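Local structure of DNA polymerase III, beta subunit (Thermotoga maritima, 1VPK) at residues Met210-Val213 with Gln214-Leu217; Ser235-Asn239 with Asp240-Val244. The protein probably forms a ring-shaped head-to-tail homodimer around DNA that tethers DNA polymerases and other proteins and so gives processivity to replication. All blocks are in the same frame, centred on the assembly; numbering follows the deposited sequence. Where two conformers were deposited one is given.

Contact 1 of 2, residues Met210-Val213 with Gln214-Leu217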
loop_
_atom_site.group_PDB
_atom_site.type_symbol
_atom_site.label_atom_id
_atom_site.label_comp_id
_atom_site.label_asym_id
_atom_site.label_seq_id
_atom_site.Cartn_x
_atom_site.Cartn_y
_atom_site.Cartn_z
ATOM N N MET A 210 9.812 22.117 -1.875
ATOM C CA MET A 210 10.809 21.110 -1.524
ATOM C C MET A 210 10.586 19.717 -2.059
ATOM O O MET A 210 11.553 19.034 -2.401
ATOM C CB MET A 210 10.978 21.089 0.004
ATOM C CG MET A 210 11.658 22.349 0.518
ATOM S SD MET A 210 13.297 22.630 -0.164
ATOM C CE MET A 210 14.268 21.202 0.374
ATOM N N LYS A 211 9.318 19.320 -2.174
ATOM C CA LYS A 211 8.938 18.089 -2.838
ATOM C C LYS A 211 9.229 18.123 -4.352
ATOM O O LYS A 211 9.574 17.097 -4.977
ATOM C CB LYS A 211 7.466 17.795 -2.551
ATOM C CG LYS A 211 7.254 17.384 -1.063
ATOM C CD LYS A 211 5.809 16.974 -0.770
ATOM C CE LYS A 211 5.454 16.755 0.765
ATOM N NZ LYS A 211 3.963 17.096 0.994
ATOM N N GLU A 212 9.137 19.305 -4.941
ATOM C CA GLU A 212 9.543 19.445 -6.324
ATOM C C GLU A 212 11.076 19.373 -6.388
ATOM O O GLU A 212 11.607 18.757 -7.288
ATOM C CB GLU A 212 8.972 20.726 -6.969
ATOM C CG GLU A 212 9.468 20.989 -8.381
ATOM C CD GLU A 212 9.264 19.851 -9.390
ATOM O OE1 GLU A 212 8.450 18.908 -9.221
ATOM O OE2 GLU A 212 9.898 19.943 -10.445
ATOM N N VAL A 213 11.776 19.971 -5.433
ATOM C CA VAL A 213 13.250 19.895 -5.405
ATOM C C VAL A 213 13.676 18.427 -5.409
ATOM O O VAL A 213 14.496 18.010 -6.255
ATOM C CB VAL A 213 13.845 20.674 -4.196
ATOM C CG1 VAL A 213 15.312 20.364 -3.992
ATOM C CG2 VAL A 213 13.688 22.172 -4.433
ATOM N N GLN A 214 13.046 17.645 -4.526
ATOM C CA GLN A 214 13.340 16.240 -4.378
ATOM C C GLN A 214 13.035 15.501 -5.691
ATOM O O GLN A 214 13.767 14.595 -6.115
ATOM C CB GLN A 214 12.462 15.631 -3.307
ATOM C CG GLN A 214 12.941 15.691 -1.915
ATOM C CD GLN A 214 12.210 14.643 -1.077
ATOM O OE1 GLN A 214 10.971 14.673 -0.968
ATOM N NE2 GLN A 214 12.958 13.695 -0.532
ATOM N N ASN A 215 11.924 15.868 -6.314
ATOM C CA ASN A 215 11.489 15.248 -7.565
ATOM C C ASN A 215 12.533 15.473 -8.660
ATOM O O ASN A 215 12.888 14.567 -9.430
ATOM C CB ASN A 215 10.146 15.864 -7.978
ATOM C CG ASN A 215 9.536 15.180 -9.148
ATOM O OD1 ASN A 215 9.426 13.957 -9.174
ATOM N ND2 ASN A 215 9.104 15.961 -10.126
ATOM N N VAL A 216 13.020 16.703 -8.720
ATOM C CA VAL A 216 14.077 17.079 -9.666
ATOM C C VAL A 216 15.355 16.216 -9.460
ATOM O O VAL A 216 15.855 15.544 -10.401
ATOM C CB VAL A 216 14.417 18.599 -9.532
ATOM C CG1 VAL A 216 15.662 18.949 -10.315
ATOM C CG2 VAL A 216 13.284 19.406 -10.061
ATOM N N LEU A 217 15.795 16.174 -8.219
ATOM C CA LEU A 217 17.024 15.463 -7.835
ATOM C C LEU A 217 16.904 13.967 -8.075
ATOM O O LEU A 217 17.865 13.328 -8.529
ATOM C CB LEU A 217 17.361 15.741 -6.374
ATOM C CG LEU A 217 17.614 17.189 -5.977
ATOM C CD1 LEU A 217 17.730 17.338 -4.484
ATOM C CD2 LEU A 217 18.854 17.781 -6.660
#
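E212 and V216 meet one helical turn apart, by backbone and by side chain together. V216 N is bonded to E212 O at 2.9 Å, while the CG2 methyl of V216 lies 3.4 Å from the carboxylate oxygen E212 OE2. The glutamate reaches this place by leaving its CA with CG anti to the backbone N (chi1 175°) and then bending at chi2, which folds the carboxylate back toward the following turn. There its other oxygen, E212 OE1, accepts a bond from N215 ND2 at 3.2 Å. The donor comes to the syn side but lies 34° out of the carboxylate plane, and the amide and carboxylate planes are turned 59° against each other. The main polar partner of ND2 is T27 O; E212 OE1 has a weak second donor in K31 N. The two side chains thus join the helix to residues of the N-terminal domain. The segment is the middle of helix 207-218 in the central domain, packed beside helix 143-153; in the ring-shaped processivity factors of this family such helices line the channel for DNA, and this one probably does the same. Away from E212, V213 and L217 run alongside each other with their branches directed alike. V213 CG1 and L217 CD1 touch at 3.9 Å, and L217 CG sits 3.2 Å from V213 O, the oxygen that accepts L217 N at 3.0 Å. L217 also packs on L146 of helix 143-153, whereas V213 reaches M245 of strand 241-246. Q214, partly exposed, lays its CB 3.6 Å from M210 O, which also accepts Q214 N at 2.9 Å; the side chains of both residues rest on V150 and I154.

Contact 2 of 2, residues Ser235-Asn239 with Asp240-Val244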
loop_
_atom_site.group_PDB
_atom_site.type_symbol
_atom_site.label_atom_id
_atom_site.label_comp_id
_atom_site.label_asym_id
_atom_site.label_seq_id
_atom_site.Cartn_x
_atom_site.Cartn_y
_atom_site.Cartn_z
ATOM N N SER A 235 16.291 29.693 -7.766
ATOM C CA SER A 235 16.312 28.830 -8.921
ATOM C C SER A 235 17.182 27.645 -8.579
ATOM O O SER A 235 18.265 27.813 -8.021
ATOM C CB SER A 235 16.889 29.539 -10.153
ATOM O OG SER A 235 15.967 30.490 -10.699
ATOM N N LEU A 236 16.697 26.464 -8.926
ATOM C CA LEU A 236 17.445 25.236 -8.913
ATOM C C LEU A 236 17.458 24.746 -10.361
ATOM O O LEU A 236 16.396 24.453 -10.929
ATOM C CB LEU A 236 16.740 24.224 -8.026
ATOM C CG LEU A 236 17.512 22.977 -7.623
ATOM C CD1 LEU A 236 17.935 23.105 -6.155
ATOM C CD2 LEU A 236 16.658 21.757 -7.786
ATOM N N SER A 237 18.645 24.681 -10.950
ATOM C CA SER A 237 18.811 24.453 -12.387
ATOM C C SER A 237 19.658 23.212 -12.643
ATOM O O SER A 237 20.708 23.009 -11.987
ATOM C CB SER A 237 19.578 25.635 -13.013
ATOM O OG SER A 237 18.815 26.827 -12.959
ATOM N N THR A 238 19.215 22.414 -13.611
ATOM C CA THR A 238 20.052 21.433 -14.281
ATOM C C THR A 238 20.249 21.925 -15.727
ATOM O O THR A 238 19.849 23.033 -16.080
ATOM C CB THR A 238 19.421 20.020 -14.278
ATOM O OG1 THR A 238 18.308 19.973 -15.186
ATOM C CG2 THR A 238 18.939 19.641 -12.875
ATOM N N ASN A 239 20.923 21.104 -16.529
ATOM C CA ASN A 239 21.118 21.292 -17.964
ATOM C C ASN A 239 19.828 21.715 -18.698
ATOM O O ASN A 239 19.821 22.719 -19.423
ATOM C CB ASN A 239 21.587 19.923 -18.504
ATOM C CG ASN A 239 22.189 19.985 -19.869
ATOM O OD1 ASN A 239 23.049 20.830 -20.156
ATOM N ND2 ASN A 239 21.796 19.031 -20.721
ATOM N N ASP A 240 18.744 20.979 -18.430
ATOM C CA ASP A 240 17.507 20.970 -19.241
ATOM C C ASP A 240 16.277 21.496 -18.492
ATOM O O ASP A 240 15.221 21.647 -19.107
ATOM C CB ASP A 240 17.134 19.524 -19.584
ATOM C CG ASP A 240 17.954 18.919 -20.636
ATOM O OD1 ASP A 240 18.716 19.620 -21.346
ATOM O OD2 ASP A 240 17.833 17.678 -20.756
ATOM N N VAL A 241 16.410 21.726 -17.185
ATOM C CA VAL A 241 15.296 21.995 -16.288
ATOM C C VAL A 241 15.589 23.184 -15.385
ATOM O O VAL A 241 16.535 23.175 -14.589
ATOM C CB VAL A 241 14.884 20.731 -15.445
ATOM C CG1 VAL A 241 13.576 20.988 -14.675
ATOM C CG2 VAL A 241 14.669 19.552 -16.349
ATOM N N GLU A 242 14.764 24.227 -15.523
ATOM C CA GLU A 242 14.795 25.373 -14.607
ATOM C C GLU A 242 13.626 25.300 -13.663
ATOM O O GLU A 242 12.453 25.292 -14.083
ATOM C CB GLU A 242 14.725 26.682 -15.362
ATOM C CG GLU A 242 15.971 26.969 -16.177
ATOM C CD GLU A 242 17.161 27.450 -15.325
ATOM O OE1 GLU A 242 16.955 28.115 -14.264
ATOM O OE2 GLU A 242 18.307 27.171 -15.748
ATOM N N THR A 243 13.944 25.255 -12.369
ATOM C CA THR A 243 12.941 25.310 -11.332
ATOM C C THR A 243 13.156 26.587 -10.534
ATOM O O THR A 243 14.261 26.839 -10.101
ATOM C CB THR A 243 13.035 24.067 -10.421
ATOM O OG1 THR A 243 12.797 22.888 -11.211
ATOM C CG2 THR A 243 12.024 24.113 -9.307
ATOM N N VAL A 244 12.085 27.358 -10.321
ATOM C CA VAL A 244 12.154 28.609 -9.595
ATOM C C VAL A 244 11.076 28.600 -8.549
ATOM O O VAL A 244 9.935 28.186 -8.799
ATOM C CB VAL A 244 12.070 29.875 -10.500
ATOM C CG1 VAL A 244 10.671 30.004 -11.167
ATOM C CG2 VAL A 244 12.371 31.117 -9.698
HETATM O O HOH W 1 15.139 28.677 -12.735
HETATM O O HOH W 2 15.524 22.215 -11.989
HETATM O O HOH W 3 18.852 24.992 -17.170
#
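S237 and E242 face each other across a beta hairpin, as a non-hydrogen-bonded antiparallel pair with CA atoms 4.7 Å apart. Between strands 235-237 and 241-244, L236 N bonded to T243 O at 2.7 Å marks the neighbouring hydrogen-bonded pair, and T243 N donates back to L236 O. From E242 CB, which leaves the sheet on the same face as S237, the chain continues through CG and bends at chi2 (-76°), swinging CD across to the serine. E242 OE1 accepts the hydrogen bond of S237 OG at 2.6 Å, approached from above the carboxylate plane, 42° out of it. E242 OE2 is also close to S237 OG, at 2.9 Å, and lies over S237 CB. A water lies between E242 OE2 and T238 O, though it cannot serve every acceptor nearby. A further water is bonded to S235 OG at 2.8 Å, although A133 N is that hydroxyl's stronger partner; this water's approach to E242 OE1 is doubtfully short. The turn is closed by T238 N bonded to V241 O at 3.0 Å. T238 OG1, placed between its own backbone N and carbonyl carbon (chi1 72°), receives weak bonds from D240 N and V241 N, the first as in an ST turn. In the conformer given, D240 OD2 makes a salt bridge with K25 of helix 19-29, which would link the hairpin tip to the N-terminal domain. On the opposite face from E242, L236 and T243 pack on V216. There one water donates to L236 O at 2.6 Å and to V241 O, and accepts from T243 OG1 at 2.9 Å.

The chain first passes through contact 1, which spans about two turns of helix 207-218, then runs along strand 224-229 and strand 233-237 into contact 2, where the turn at 238-240 closes the hairpin. The contacts are in series: each is local, and they neither nest nor cross. They nevertheless come together in space, with centres about 11 Å apart. V216 is where they meet: V216 CG2 lies 3.7 Å from T243 OG1 and V216 CG1 3.9 Å from L236 CD2, so the helix packs on the sheet. Strand 241-246 also pairs with strand 63-68, carrying the sheet from the central into the N-terminal domain.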